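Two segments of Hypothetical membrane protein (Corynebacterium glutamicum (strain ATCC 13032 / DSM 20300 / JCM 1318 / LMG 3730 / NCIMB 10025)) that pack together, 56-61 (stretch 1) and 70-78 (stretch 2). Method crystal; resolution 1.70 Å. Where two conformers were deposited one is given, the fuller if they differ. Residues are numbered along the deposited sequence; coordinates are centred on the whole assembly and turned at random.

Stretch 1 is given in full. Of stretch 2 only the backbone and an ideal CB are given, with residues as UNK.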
# COMPACT_ATOMS: atom_id res chain seq x y z
N GLU A 56 -8.76 -1.45 8.14
CA GLU A 56 -7.34 -1.82 8.35
C GLU A 56 -6.93 -2.85 7.31
O GLU A 56 -7.78 -3.62 6.81
CB GLU A 56 -7.18 -2.44 9.77
CG GLU A 56 -7.43 -1.39 10.86
CD GLU A 56 -7.25 -1.96 12.25
OE1 GLU A 56 -8.23 -2.46 12.78
OE2 GLU A 56 -6.11 -1.95 12.80
N PHE A 57 -5.64 -2.86 6.96
CA PHE A 57 -5.12 -3.92 6.10
C PHE A 57 -3.92 -4.57 6.77
O PHE A 57 -3.05 -3.85 7.28
CB PHE A 57 -4.59 -3.35 4.73
CG PHE A 57 -5.59 -2.62 3.90
CD1 PHE A 57 -5.43 -1.25 3.68
CD2 PHE A 57 -6.65 -3.30 3.31
CE1 PHE A 57 -6.35 -0.52 2.88
CE2 PHE A 57 -7.53 -2.61 2.51
CZ PHE A 57 -7.41 -1.23 2.31
N THR A 58 -3.84 -5.90 6.71
CA THR A 58 -2.57 -6.55 7.07
C THR A 58 -2.00 -7.16 5.80
O THR A 58 -2.75 -7.69 4.97
CB THR A 58 -2.70 -7.65 8.14
OG1 THR A 58 -3.36 -8.78 7.56
CG2 THR A 58 -3.46 -7.13 9.35
N TRP A 59 -0.70 -7.02 5.61
CA TRP A 59 -0.02 -7.48 4.43
C TRP A 59 0.92 -8.62 4.83
O TRP A 59 1.65 -8.46 5.83
CB TRP A 59 0.82 -6.32 3.79
CG TRP A 59 0.00 -5.07 3.45
CD1 TRP A 59 -0.46 -4.12 4.34
CD2 TRP A 59 -0.37 -4.61 2.14
NE1 TRP A 59 -1.12 -3.11 3.66
CE2 TRP A 59 -1.09 -3.38 2.31
CE3 TRP A 59 -0.18 -5.12 0.84
CZ2 TRP A 59 -1.57 -2.64 1.26
CZ3 TRP A 59 -0.70 -4.38 -0.25
CH2 TRP A 59 -1.38 -3.16 -0.03
N PRO A 60 0.95 -9.73 4.10
CA PRO A 60 1.75 -10.88 4.55
C PRO A 60 3.22 -10.67 4.24
O PRO A 60 3.58 -10.22 3.15
CB PRO A 60 1.17 -12.05 3.73
CG PRO A 60 0.68 -11.37 2.40
CD PRO A 60 0.12 -10.04 2.90
N VAL A 61 4.09 -11.03 5.18
CA VAL A 61 5.53 -11.01 4.94
C VAL A 61 5.92 -12.23 4.11
O VAL A 61 5.57 -13.38 4.43
CB VAL A 61 6.31 -11.00 6.26
CG1 VAL A 61 7.86 -11.20 5.97
CG2 VAL A 61 6.04 -9.67 6.94
N UNK A 70 10.20 -7.97 2.49
CA UNK A 70 9.39 -8.09 1.26
C UNK A 70 8.00 -8.52 1.69
O UNK A 70 7.86 -9.51 2.41
CB UNK A 70 9.99 -9.08 0.27
N UNK A 71 6.99 -7.76 1.30
CA UNK A 71 5.59 -8.11 1.55
C UNK A 71 4.92 -8.58 0.25
O UNK A 71 5.37 -8.29 -0.86
CB UNK A 71 4.84 -6.92 2.14
N UNK A 72 3.84 -9.34 0.40
CA UNK A 72 2.99 -9.72 -0.72
C UNK A 72 1.64 -9.05 -0.55
O UNK A 72 1.43 -8.29 0.39
CB UNK A 72 2.84 -11.24 -0.82
N UNK A 73 0.74 -9.34 -1.49
CA UNK A 73 -0.63 -8.86 -1.35
C UNK A 73 -0.94 -7.69 -2.29
O UNK A 73 -0.05 -7.02 -2.80
CB UNK A 73 -0.88 -8.44 0.10
N UNK A 74 -2.23 -7.48 -2.52
CA UNK A 74 -2.67 -6.39 -3.38
C UNK A 74 -3.95 -5.79 -2.84
O UNK A 74 -4.76 -6.48 -2.22
CB UNK A 74 -2.87 -6.87 -4.82
N UNK A 75 -4.11 -4.48 -3.08
CA UNK A 75 -5.36 -3.78 -2.76
C UNK A 75 -5.76 -2.93 -3.96
O UNK A 75 -4.90 -2.27 -4.55
CB UNK A 75 -5.21 -2.92 -1.51
N UNK A 76 -7.05 -2.93 -4.31
CA UNK A 76 -7.54 -2.22 -5.50
C UNK A 76 -8.66 -1.30 -5.05
O UNK A 76 -9.65 -1.79 -4.48
CB UNK A 76 -8.02 -3.19 -6.58
N UNK A 77 -8.55 0.00 -5.33
CA UNK A 77 -9.62 0.96 -5.03
C UNK A 77 -10.23 1.47 -6.33
O UNK A 77 -9.50 1.80 -7.28
CB UNK A 77 -9.09 2.13 -4.19
N UNK A 78 -11.56 1.60 -6.36
CA UNK A 78 -12.22 2.11 -7.57
C UNK A 78 -13.33 3.07 -7.16
O UNK A 78 -14.13 2.77 -6.28
CB UNK A 78 -12.78 0.97 -8.42

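Stretch 1 is a strand that presents F57 and W59 to stretch 2. Stretch 1 pairs at V61 with the short strand 70-71. After the loop at 72-73, strand 74-78 runs roughly antiparallel to it, at 146°, but stands apart, with the axes no closer than 9.4 Å. Aromatic side chains fill the wider end.

Position 70 has CA-to-CB pointing sideways. Nothing of stretch 1 lies within 5.5 Å of the ideal CB, and no charge is offered there. Many residues would suit it, polar or long ones included. The deposited residue is K70. Its side chain leads away from stretch 1, and NZ is hydrogen-bonded elsewhere in the structure.

Position 71 lies opposite V61 as an antiparallel non-hydrogen-bonded pair, CA to CA 4.5 Å. The ideal CB points sideways, 3.7 Å from P60 O and 4.4 Å from W59 CB. The surroundings include the CB of W59 and the CG2 methyl of V61, so a branched or extended apolar side chain would suit: leucine, isoleucine, valine or methionine. The residue is L71, with chi1 m and chi2 t. Its CD2 lies 3.6 Å from V61 CG2 and its CD1 4.1 Å from W59 CB, so the two methyls reach different neighbours. L71 CA also makes a CA-H...O contact with P60 O at 3.3 Å.

Position 72 donates the one hydrogen bond between the stretches, from its backbone N to P60 O at 2.9 Å, nearly straight at 166°. Any residue but proline could supply that N-H. The ideal CB would sit 3.9 Å from P60 CG, which leaves room for a small residue such as alanine or serine, and phi/psi of -113/-178° do not demand glycine. The residue is G72. Its O lies at the edge of the W59 ring, 3.6 Å from W59 CE3, and has no hydrogen-bond partner in the model.

Position 73 is the most restrictive. Phi is positive, 106/160°, and a CB would be jammed against the carbonyl O of position 72. It would also be tight against stretch 1, 3.4 Å from P60 CD and 3.5 Å from W59 CE3. Glycine is called for, and the residue is G73. Its O also lies at the edge of the W59 ring, 3.7 Å from W59 CZ3.

Position 74 turns its ideal CB away from stretch 1, in ordinary strand geometry. Stretch 1 sets no limit on size here. The residue is G74.

Position 75 points toward stretch 1, with its ideal CB 4.1 Å from W59 CH2 and 4.6 Å from F57 CE2. A compact apolar residue would suit the space by these rings: valine, isoleucine or perhaps alanine. The residue is V75, chi1 t. V75 CG2 lies 3.5 Å from W59 CH2 and makes a CH-pi contact over one face of F57. V75 CG1 is 3.8 Å from F57 CZ.

Position 76 is out of reach, and stretch 1 leaves the choice free. It is H76.

Position 77 points sideways, so only a long side chain could return to F57. W77 does, with W77 CZ2 4.0 Å from F57 CE1.

Position 78 is again out of reach and unconstrained by stretch 1. It is T78.

Stretch 2 70-78: KLGGGVHWT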
# COMPACT_ATOMS: atom_id res chain seq x y z
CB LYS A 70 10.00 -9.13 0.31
CG LYS A 70 11.51 -8.96 0.08
CD LYS A 70 11.78 -7.80 -0.81
CE LYS A 70 11.44 -8.07 -2.25
NZ LYS A 70 11.69 -6.79 -2.95
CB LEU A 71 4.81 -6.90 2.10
CG LEU A 71 5.42 -6.17 3.32
CD1 LEU A 71 4.70 -4.89 3.68
CD2 LEU A 71 5.54 -7.10 4.54
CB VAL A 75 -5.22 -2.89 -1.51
CG1 VAL A 75 -6.52 -2.15 -1.28
CG2 VAL A 75 -4.85 -3.75 -0.28
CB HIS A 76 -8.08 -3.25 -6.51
CG HIS A 76 -8.49 -2.68 -7.83
ND1 HIS A 76 -9.43 -3.30 -8.63
CD2 HIS A 76 -8.08 -1.57 -8.50
CE1 HIS A 76 -9.59 -2.59 -9.74
NE2 HIS A 76 -8.77 -1.55 -9.70
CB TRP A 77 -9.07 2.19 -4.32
CG TRP A 77 -8.44 2.01 -2.96
CD1 TRP A 77 -9.00 2.38 -1.75
CD2 TRP A 77 -7.09 1.59 -2.67
NE1 TRP A 77 -8.11 2.16 -0.73
CE2 TRP A 77 -6.93 1.65 -1.27
CE3 TRP A 77 -6.02 1.11 -3.47
CZ2 TRP A 77 -5.71 1.31 -0.63
CZ3 TRP A 77 -4.83 0.77 -2.86
CH2 TRP A 77 -4.68 0.85 -1.44
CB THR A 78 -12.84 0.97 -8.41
OG1 THR A 78 -13.46 -0.01 -7.57
CG2 THR A 78 -11.73 0.22 -9.21
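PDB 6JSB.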